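Local coordinates for macrolide export ATP-binding/permease protein MacB (Actinobacillus actinomycetemcomitans, PDB 3FTJ) that probably exports macrolides across the inner membrane as the ABC transporter of the tripartite MacAB-TdeA efflux system, this chain being its periplasmic region, at residues A[33-36]-A[37-41]; A[62-66]-A[67-71]; A[111-114]-A[115-119]; A[191-194]-A[195-199]. All coordinates share one frame; numbering follows the deposited sequence.

Interaction 1. Residues A[33-36]-A[37-41]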
loop_
_atom_site.group_PDB
_atom_site.type_symbol
_atom_site.label_atom_id
_atom_site.label_comp_id
_atom_site.label_asym_id
_atom_site.label_seq_id
_atom_site.Cartn_x
_atom_site.Cartn_y
_atom_site.Cartn_z
ATOM N N GLN A 33 14.372 3.886 5.007
ATOM C CA GLN A 33 13.261 3.061 5.471
ATOM C C GLN A 33 13.343 2.744 6.960
ATOM O O GLN A 33 14.153 1.919 7.369
ATOM C CB GLN A 33 13.237 1.741 4.714
ATOM C CG GLN A 33 12.558 1.791 3.389
ATOM C CD GLN A 33 12.267 0.405 2.858
ATOM O OE1 GLN A 33 13.128 -0.490 2.890
ATOM N NE2 GLN A 33 11.053 0.217 2.357
ATOM N N ASN A 34 12.489 3.372 7.766
ATOM C CA ASN A 34 12.455 3.076 9.192
ATOM C C ASN A 34 11.159 2.425 9.635
ATOM O O ASN A 34 11.093 1.814 10.705
ATOM C CB ASN A 34 12.767 4.322 10.016
ATOM C CG ASN A 34 14.251 4.591 10.109
ATOM O OD1 ASN A 34 14.709 5.714 9.906
ATOM N ND2 ASN A 34 15.015 3.552 10.417
ATOM N N LEU A 35 10.125 2.534 8.806
ATOM C CA LEU A 35 8.888 1.808 9.079
ATOM C C LEU A 35 9.152 0.306 8.950
ATOM O O LEU A 35 9.798 -0.129 7.998
ATOM C CB LEU A 35 7.783 2.248 8.113
ATOM C CG LEU A 35 7.283 3.684 8.325
ATOM C CD1 LEU A 35 6.340 4.122 7.215
ATOM C CD2 LEU A 35 6.602 3.806 9.694
ATOM N N LYS A 36 8.652 -0.473 9.906
ATOM C CA LYS A 36 8.854 -1.922 9.930
ATOM C C LYS A 36 7.541 -2.656 10.080
ATOM O O LYS A 36 6.565 -2.114 10.594
ATOM C CB LYS A 36 9.739 -2.342 11.109
ATOM C CG LYS A 36 10.908 -1.450 11.407
ATOM C CD LYS A 36 11.601 -1.934 12.652
ATOM C CE LYS A 36 12.817 -1.095 13.001
ATOM N NZ LYS A 36 13.657 -1.751 14.081
ATOM N N ILE A 37 7.537 -3.914 9.669
ATOM C CA ILE A 37 6.379 -4.783 9.858
ATOM C C ILE A 37 5.983 -4.878 11.334
ATOM O O ILE A 37 4.796 -4.949 11.658
ATOM C CB ILE A 37 6.638 -6.189 9.277
ATOM C CG1 ILE A 37 6.708 -6.112 7.751
ATOM C CG2 ILE A 37 5.551 -7.163 9.710
ATOM C CD1 ILE A 37 5.463 -5.526 7.112
ATOM N N SER A 38 6.967 -4.851 12.231
ATOM C CA SER A 38 6.670 -4.903 13.667
ATOM C C SER A 38 5.945 -3.639 14.144
ATOM O O SER A 38 5.096 -3.709 15.035
ATOM C CB SER A 38 7.937 -5.125 14.492
ATOM O OG SER A 38 8.896 -4.114 14.252
ATOM N N ASP A 39 6.295 -2.491 13.562
ATOM C CA ASP A 39 5.523 -1.276 13.753
ATOM C C ASP A 39 4.058 -1.541 13.379
ATOM O O ASP A 39 3.151 -1.244 14.161
ATOM C CB ASP A 39 6.065 -0.133 12.889
ATOM C CG ASP A 39 7.460 0.318 13.297
ATOM O OD1 ASP A 39 7.914 0.006 14.420
ATOM O OD2 ASP A 39 8.106 1.003 12.474
ATOM N N ALA A 40 3.835 -2.106 12.190
ATOM C CA ALA A 40 2.486 -2.412 11.721
ATOM C C ALA A 40 1.762 -3.392 12.646
ATOM O O ALA A 40 0.558 -3.275 12.865
ATOM C CB ALA A 40 2.517 -2.956 10.289
ATOM N N ASN A 41 2.497 -4.355 13.186
ATOM C CA ASN A 41 1.906 -5.315 14.107
ATOM C C ASN A 41 1.403 -4.619 15.371
ATOM O O ASN A 41 0.282 -4.845 15.814
ATOM C CB ASN A 41 2.920 -6.403 14.459
ATOM C CG ASN A 41 2.308 -7.533 15.271
ATOM O OD1 ASN A 41 2.712 -7.782 16.408
ATOM N ND2 ASN A 41 1.317 -8.209 14.699
#

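Interaction 2. Residues A[62-66]-A[67-71]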
loop_
_atom_site.group_PDB
_atom_site.type_symbol
_atom_site.label_atom_id
_atom_site.label_comp_id
_atom_site.label_asym_id
_atom_site.label_seq_id
_atom_site.Cartn_x
_atom_site.Cartn_y
_atom_site.Cartn_z
ATOM N N LEU A 62 9.120 -7.437 -15.994
ATOM C CA LEU A 62 8.101 -8.477 -15.917
ATOM C C LEU A 62 8.069 -9.251 -17.223
ATOM O O LEU A 62 7.797 -8.678 -18.283
ATOM C CB LEU A 62 6.729 -7.839 -15.682
ATOM C CG LEU A 62 5.586 -8.687 -15.121
ATOM C CD1 LEU A 62 4.253 -8.035 -15.422
ATOM C CD2 LEU A 62 5.609 -10.067 -15.701
ATOM N N VAL A 63 8.342 -10.549 -17.151
ATOM C CA VAL A 63 8.206 -11.418 -18.316
ATOM C C VAL A 63 6.866 -12.159 -18.263
ATOM O O VAL A 63 6.471 -12.701 -17.216
ATOM C CB VAL A 63 9.355 -12.444 -18.408
ATOM C CG1 VAL A 63 9.039 -13.510 -19.461
ATOM C CG2 VAL A 63 10.675 -11.748 -18.704
ATOM N N VAL A 64 6.150 -12.150 -19.383
ATOM C CA VAL A 64 4.891 -12.874 -19.480
ATOM C C VAL A 64 4.875 -13.617 -20.797
ATOM O O VAL A 64 4.800 -13.003 -21.864
ATOM C CB VAL A 64 3.695 -11.934 -19.448
ATOM C CG1 VAL A 64 2.388 -12.739 -19.419
ATOM C CG2 VAL A 64 3.797 -10.984 -18.248
ATOM N N GLY A 65 4.949 -14.940 -20.725
ATOM C CA GLY A 65 5.078 -15.740 -21.926
ATOM C C GLY A 65 6.373 -15.361 -22.605
ATOM O O GLY A 65 7.449 -15.521 -22.036
ATOM N N ASN A 66 6.271 -14.838 -23.818
ATOM C CA ASN A 66 7.452 -14.401 -24.552
ATOM C C ASN A 66 7.684 -12.900 -24.486
ATOM O O ASN A 66 8.649 -12.399 -25.050
ATOM C CB ASN A 66 7.359 -14.845 -26.010
ATOM C CG ASN A 66 7.465 -16.347 -26.163
ATOM O OD1 ASN A 66 8.293 -16.991 -25.516
ATOM N ND2 ASN A 66 6.618 -16.916 -27.013
ATOM N N LYS A 67 6.796 -12.191 -23.798
ATOM C CA LYS A 67 6.844 -10.731 -23.740
ATOM C C LYS A 67 7.623 -10.265 -22.515
ATOM O O LYS A 67 7.608 -10.921 -21.478
ATOM C CB LYS A 67 5.426 -10.149 -23.712
ATOM C CG LYS A 67 4.553 -10.496 -24.926
ATOM C CD LYS A 67 3.062 -10.335 -24.599
ATOM C CE LYS A 67 2.156 -10.532 -25.826
ATOM N NZ LYS A 67 2.236 -11.918 -26.395
ATOM N N SER A 68 8.301 -9.130 -22.643
ATOM C CA SER A 68 9.073 -8.552 -21.551
ATOM C C SER A 68 8.690 -7.090 -21.422
ATOM O O SER A 68 8.697 -6.358 -22.415
ATOM C CB SER A 68 10.578 -8.691 -21.829
ATOM O OG SER A 68 11.363 -7.956 -20.893
ATOM N N PHE A 69 8.349 -6.677 -20.202
ATOM C CA PHE A 69 7.911 -5.319 -19.905
ATOM C C PHE A 69 8.854 -4.675 -18.892
ATOM O O PHE A 69 9.275 -5.332 -17.946
ATOM C CB PHE A 69 6.507 -5.342 -19.280
ATOM C CG PHE A 69 5.455 -5.978 -20.141
ATOM C CD1 PHE A 69 4.662 -5.203 -20.972
ATOM C CD2 PHE A 69 5.247 -7.348 -20.111
ATOM C CE1 PHE A 69 3.685 -5.785 -21.763
ATOM C CE2 PHE A 69 4.272 -7.934 -20.897
ATOM C CZ PHE A 69 3.491 -7.151 -21.724
ATOM N N THR A 70 9.166 -3.393 -19.072
ATOM C CA THR A 70 9.911 -2.654 -18.050
ATOM C C THR A 70 9.030 -1.783 -17.182
ATOM O O THR A 70 7.883 -1.495 -17.519
ATOM C CB THR A 70 10.970 -1.713 -18.628
ATOM O OG1 THR A 70 10.471 -1.096 -19.820
ATOM C CG2 THR A 70 12.215 -2.465 -18.925
ATOM N N SER A 71 9.606 -1.342 -16.070
ATOM C CA SER A 71 8.908 -0.524 -15.089
ATOM C C SER A 71 7.527 -1.082 -14.760
ATOM O O SER A 71 6.519 -0.376 -14.809
ATOM C CB SER A 71 8.834 0.940 -15.533
ATOM O OG SER A 71 8.467 1.047 -16.896
HETATM O O HOH W 1 3.588 -14.680 -25.576
#

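Interaction 3. Residues A[111-114]-A[115-119]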
loop_
_atom_site.group_PDB
_atom_site.type_symbol
_atom_site.label_atom_id
_atom_site.label_comp_id
_atom_site.label_asym_id
_atom_site.label_seq_id
_atom_site.Cartn_x
_atom_site.Cartn_y
_atom_site.Cartn_z
ATOM N N GLU A 111 -6.358 -3.282 -13.523
ATOM C CA GLU A 111 -7.165 -3.339 -14.734
ATOM C C GLU A 111 -6.292 -3.085 -15.959
ATOM O O GLU A 111 -6.286 -3.864 -16.919
ATOM C CB GLU A 111 -8.272 -2.287 -14.665
ATOM C CG GLU A 111 -9.435 -2.531 -15.589
ATOM C CD GLU A 111 -10.441 -3.498 -15.001
ATOM O OE1 GLU A 111 -10.011 -4.556 -14.491
ATOM O OE2 GLU A 111 -11.659 -3.203 -15.054
ATOM N N SER A 112 -5.540 -1.994 -15.918
ATOM C CA SER A 112 -4.707 -1.623 -17.051
ATOM C C SER A 112 -3.493 -2.542 -17.210
ATOM O O SER A 112 -2.950 -2.672 -18.310
ATOM C CB SER A 112 -4.284 -0.154 -16.958
ATOM O OG SER A 112 -3.701 0.129 -15.700
ATOM N N ALA A 113 -3.074 -3.184 -16.122
ATOM C CA ALA A 113 -1.993 -4.163 -16.201
ATOM C C ALA A 113 -2.482 -5.398 -16.956
ATOM O O ALA A 113 -1.795 -5.904 -17.849
ATOM C CB ALA A 113 -1.495 -4.547 -14.804
ATOM N N LYS A 114 -3.674 -5.871 -16.597
ATOM C CA LYS A 114 -4.297 -6.999 -17.278
ATOM C C LYS A 114 -4.375 -6.734 -18.782
ATOM O O LYS A 114 -3.990 -7.575 -19.594
ATOM C CB LYS A 114 -5.692 -7.252 -16.703
ATOM C CG LYS A 114 -6.341 -8.552 -17.146
ATOM C CD LYS A 114 -6.990 -8.429 -18.521
ATOM C CE LYS A 114 -7.400 -9.798 -19.054
ATOM N NZ LYS A 114 -8.206 -9.722 -20.314
ATOM N N LYS A 115 -4.862 -5.555 -19.148
ATOM C CA LYS A 115 -4.974 -5.180 -20.550
ATOM C C LYS A 115 -3.622 -5.145 -21.261
ATOM O O LYS A 115 -3.496 -5.631 -22.379
ATOM C CB LYS A 115 -5.668 -3.824 -20.697
ATOM C CG LYS A 115 -5.680 -3.315 -22.132
ATOM C CD LYS A 115 -6.192 -1.890 -22.240
ATOM C CE LYS A 115 -6.244 -1.435 -23.694
ATOM N NZ LYS A 115 -6.550 0.019 -23.802
ATOM N N ALA A 116 -2.614 -4.571 -20.614
ATOM C CA ALA A 116 -1.301 -4.409 -21.235
ATOM C C ALA A 116 -0.588 -5.738 -21.451
ATOM O O ALA A 116 0.071 -5.950 -22.470
ATOM C CB ALA A 116 -0.431 -3.476 -20.399
ATOM N N ILE A 117 -0.737 -6.636 -20.489
ATOM C CA ILE A 117 0.006 -7.887 -20.479
ATOM C C ILE A 117 -0.775 -9.036 -21.099
ATOM O O ILE A 117 -0.193 -9.965 -21.650
ATOM C CB ILE A 117 0.319 -8.293 -19.039
ATOM C CG1 ILE A 117 1.197 -7.246 -18.364
ATOM C CG2 ILE A 117 0.969 -9.662 -18.997
ATOM C CD1 ILE A 117 1.118 -7.333 -16.862
ATOM N N PHE A 118 -2.097 -8.982 -20.989
ATOM C CA PHE A 118 -2.927 -10.111 -21.395
ATOM C C PHE A 118 -3.961 -9.764 -22.465
ATOM O O PHE A 118 -4.553 -10.654 -23.066
ATOM C CB PHE A 118 -3.605 -10.740 -20.175
ATOM C CG PHE A 118 -2.670 -11.551 -19.319
ATOM C CD1 PHE A 118 -2.341 -11.140 -18.038
ATOM C CD2 PHE A 118 -2.106 -12.721 -19.807
ATOM C CE1 PHE A 118 -1.475 -11.887 -17.254
ATOM C CE2 PHE A 118 -1.234 -13.473 -19.028
ATOM C CZ PHE A 118 -0.919 -13.054 -17.752
ATOM N N ALA A 119 -4.162 -8.472 -22.706
ATOM C CA ALA A 119 -5.159 -8.026 -23.670
ATOM C C ALA A 119 -6.477 -8.763 -23.445
ATOM O O ALA A 119 -7.115 -8.590 -22.406
ATOM C CB ALA A 119 -4.654 -8.237 -25.091
#

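Interaction 4. Residues A[191-194]-A[195-199]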
loop_
_atom_site.group_PDB
_atom_site.type_symbol
_atom_site.label_atom_id
_atom_site.label_comp_id
_atom_site.label_asym_id
_atom_site.label_seq_id
_atom_site.Cartn_x
_atom_site.Cartn_y
_atom_site.Cartn_z
ATOM N N LYS A 191 -2.996 11.709 16.785
ATOM C CA LYS A 191 -2.080 12.026 17.875
ATOM C C LYS A 191 -1.561 10.783 18.588
ATOM O O LYS A 191 -0.371 10.685 18.867
ATOM C CB LYS A 191 -2.742 12.961 18.892
ATOM C CG LYS A 191 -2.938 14.383 18.390
ATOM C CD LYS A 191 -3.599 15.259 19.449
ATOM C CE LYS A 191 -2.753 15.338 20.722
ATOM N NZ LYS A 191 -3.437 16.111 21.814
ATOM N N SER A 192 -2.457 9.854 18.909
ATOM C CA SER A 192 -2.052 8.613 19.571
ATOM C C SER A 192 -1.093 7.835 18.674
ATOM O O SER A 192 -0.078 7.305 19.123
ATOM C CB SER A 192 -3.271 7.739 19.867
ATOM O OG SER A 192 -4.307 8.479 20.486
ATOM N N LEU A 193 -1.441 7.773 17.396
ATOM C CA LEU A 193 -0.675 7.048 16.403
ATOM C C LEU A 193 0.723 7.652 16.278
ATOM O O LEU A 193 1.721 6.936 16.239
ATOM C CB LEU A 193 -1.424 7.119 15.074
ATOM C CG LEU A 193 -1.141 6.086 14.000
ATOM C CD1 LEU A 193 -2.187 6.220 12.901
ATOM C CD2 LEU A 193 0.250 6.297 13.454
ATOM N N THR A 194 0.783 8.981 16.225
ATOM C CA THR A 194 2.050 9.704 16.169
ATOM C C THR A 194 2.893 9.449 17.406
ATOM O O THR A 194 4.087 9.184 17.314
ATOM C CB THR A 194 1.832 11.209 16.058
ATOM O OG1 THR A 194 1.155 11.503 14.831
ATOM C CG2 THR A 194 3.168 11.946 16.093
ATOM N N GLU A 195 2.278 9.532 18.576
ATOM C CA GLU A 195 3.036 9.307 19.798
ATOM C C GLU A 195 3.568 7.880 19.897
ATOM O O GLU A 195 4.706 7.675 20.302
ATOM C CB GLU A 195 2.225 9.707 21.033
ATOM C CG GLU A 195 2.192 11.211 21.221
ATOM C CD GLU A 195 3.562 11.849 20.984
ATOM O OE1 GLU A 195 4.548 11.398 21.609
ATOM O OE2 GLU A 195 3.657 12.799 20.168
ATOM N N LEU A 196 2.755 6.901 19.502
ATOM C CA LEU A 196 3.182 5.507 19.551
ATOM C C LEU A 196 4.386 5.262 18.633
ATOM O O LEU A 196 5.391 4.680 19.056
ATOM C CB LEU A 196 2.030 4.567 19.193
ATOM C CG LEU A 196 2.315 3.059 19.126
ATOM C CD1 LEU A 196 2.871 2.523 20.439
ATOM C CD2 LEU A 196 1.046 2.304 18.741
ATOM N N LEU A 197 4.290 5.730 17.389
ATOM C CA LEU A 197 5.372 5.544 16.418
ATOM C C LEU A 197 6.653 6.282 16.783
ATOM O O LEU A 197 7.745 5.775 16.527
ATOM C CB LEU A 197 4.926 5.937 15.010
ATOM C CG LEU A 197 4.084 4.899 14.280
ATOM C CD1 LEU A 197 3.391 5.548 13.108
ATOM C CD2 LEU A 197 4.951 3.730 13.815
ATOM N N LYS A 198 6.527 7.484 17.345
ATOM C CA LYS A 198 7.684 8.184 17.914
ATOM C C LYS A 198 8.351 7.356 19.016
ATOM O O LYS A 198 9.571 7.246 19.060
ATOM C CB LYS A 198 7.290 9.555 18.475
ATOM C CG LYS A 198 6.786 10.533 17.429
ATOM C CD LYS A 198 6.172 11.778 18.052
ATOM C CE LYS A 198 7.227 12.663 18.695
ATOM N NZ LYS A 198 6.644 13.998 19.041
ATOM N N SER A 199 7.540 6.792 19.906
ATOM C CA SER A 199 8.026 5.929 20.982
ATOM C C SER A 199 8.751 4.711 20.405
ATOM O O SER A 199 9.820 4.310 20.882
ATOM C CB SER A 199 6.849 5.471 21.846
ATOM O OG SER A 199 7.276 4.679 22.941
#

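Interaction 1. Residues A[33-36]-A[37-41]
D39 reaches back over the first turn of helix 37-44 to the backbone of K36, the N-cap residue. Its OD2 accepts the K36 N-H at 3.0 Å with a hydrogen-bond angle of 148°, and K36 N lies above the carboxylate plane, 54° out of it. The carboxylate is carried back to this position because D39 CG points away from its own carbonyl carbon (chi1 -66°). The side chain of the third helical residue thus accepts the amide N-H of the N-cap residue. OD2 holds a second hydrogen bond from H201 NE2, so one buried oxygen serves two donors.

The K36 carbonyl is used as well: A40 N donates to K36 O at 3.2 Å, and N41 N to I37 O at 2.8 Å continues the helical pattern. The aliphatic part of K36 lies obliquely across D39, with CG 3.9 Å from OD2, and its CB is 3.7 Å from S38 OG; NZ ends well clear of the D39 carboxylate.

Backbone bonds between L35 and I173 and between I37 and S171 tie this helix start to a neighbouring loop. L35 packs on I18 and N20 of strand 15-20, D39 on L197 and L200 of helix 186-201, and I37 and A40 on strand 49-64.

Interaction 2. Residues A[62-66]-A[67-71]
This is the tip of a two-residue β hairpin, where strand 49-64 folds back into strand 67-77 through a type II' turn from V64 to K67, far out from the centre of the chain. The antiparallel strands are held by paired backbone bonds: V64 N to K67 O at 2.8 Å with K67 N to V64 O at 2.9 Å beside the turn, and F69 N to L62 O with L62 N to F69 O further along. Between these hydrogen-bonded pairs lies the non-hydrogen-bonded pair V63 and S68. G65 takes the first corner of the turn with phi 62°, as this turn type requires.

L62, V64, K67 and F69 share one face. The F69 ring turns its edge to the L62 carbonyl, CD2 lying 3.4 Å from L62 O in the plane of the ring, while CE2 meets V64 CG2 at 4.1 Å. K67 bends at its last torsion (chi4 63°), bringing NZ to a water that accepts from N66 N and, weakly, from NZ.

L62, V64 and F69 pack on I117 of helix 111-118, L62 and V64 on V128 of strand 127-130, and the V63 backbone pairs with I129.

Interaction 3. Residues A[111-114]-A[115-119]
E111 opens helix 111-118 by offering its carbonyl to K115 N at 3.1 Å, while its side chain turns to D143 and V140. S112 follows: its own N-H is taken by D110 OD2 just ahead of the helix, and its carbonyl receives A116 N at 3.0 Å. The methyl of A116 is close to the same oxygen, CB lying 3.4 Å from S112 O.

A113 adds the next rung, I117 N to A113 O at 2.9 Å. I117 leans back over this carbonyl, so that CD1 sits 3.4 Å from A113 O and 4.3 Å from A113 CB. The run is a short, two-turn α-helix of the MacB-like periplasmic core domain; its buried side, with I117 and F118, packs on strand 49-64, where I117 meets L62 and both meet V64.

K114 joins the last full turn to the end of the helix. Its carbonyl takes F118 N at 2.7 Å. The side chain leaves with CG anti to the backbone N (chi1 -169°) and bends at chi2 (-82°), which sends CD and CE along the helix and across F118 at about a right angle. NZ then donates to A119 O at 2.6 Å and also to E121 O. A119, the first residue past the helix, has a positive phi of 47°, and its carbonyl, having turned away from the helical direction, meets the ammonium group.

Interaction 4. Residues A[191-194]-A[195-199]
The carboxylate of E195, the one flat side-chain group here, has T194 CG2 4.2 Å from its OE2, and K198 NZ forms a weak salt bridge of 3.4 Å to that same OE2. All three lie on helix 186-201, an α-helix in which E195 and K198 stand three residues apart; T194 and K198 border strand 206-209. Four i to i+4 backbone bonds cross the contact: E195 N to K191 O, L196 N to S192 O, L197 N to L193 O and K198 N to T194 O, between 2.9 and 3.1 Å.

On the buried side L193 and L197, one turn apart, lie side by side and point the same way. L193 extends with CG anti to its backbone N (chi1 -159°), which carries CD2 up to L197 CD1; the two are modelled closer than normal contact, so the exact spacing is doubtful. Both pack on I18 of strand 15-20; L193 also touches L43 of helix 37-44, and L197 touches F206.

S192 OG and T194 OG1 bond back to the carbonyls of V188 and E190. T194 and K198 also run side by side: K198 CG lies 3.0 Å from T194 O, and K198 CD lies 3.6 Å from T194 CG2.

Along the chain the four contacts follow in numerical order, but in space they form two pairs at opposite ends of the periplasmic region. Interactions 1 and 4 have centres about 13 Å apart and touch where D39 of helix 37-44 packs on L197 of helix 186-201. Interactions 2 and 3, about 12 Å between centres, meet where L62, V64 and F69 of the hairpin pack on helix 111-118. Centres of contacts in different pairs lie 32 to 42 Å apart. Strand 49-64 spans them: helix 37-44 rests on its early part, and its far end forms the hairpin, so one long strand links the two clusters.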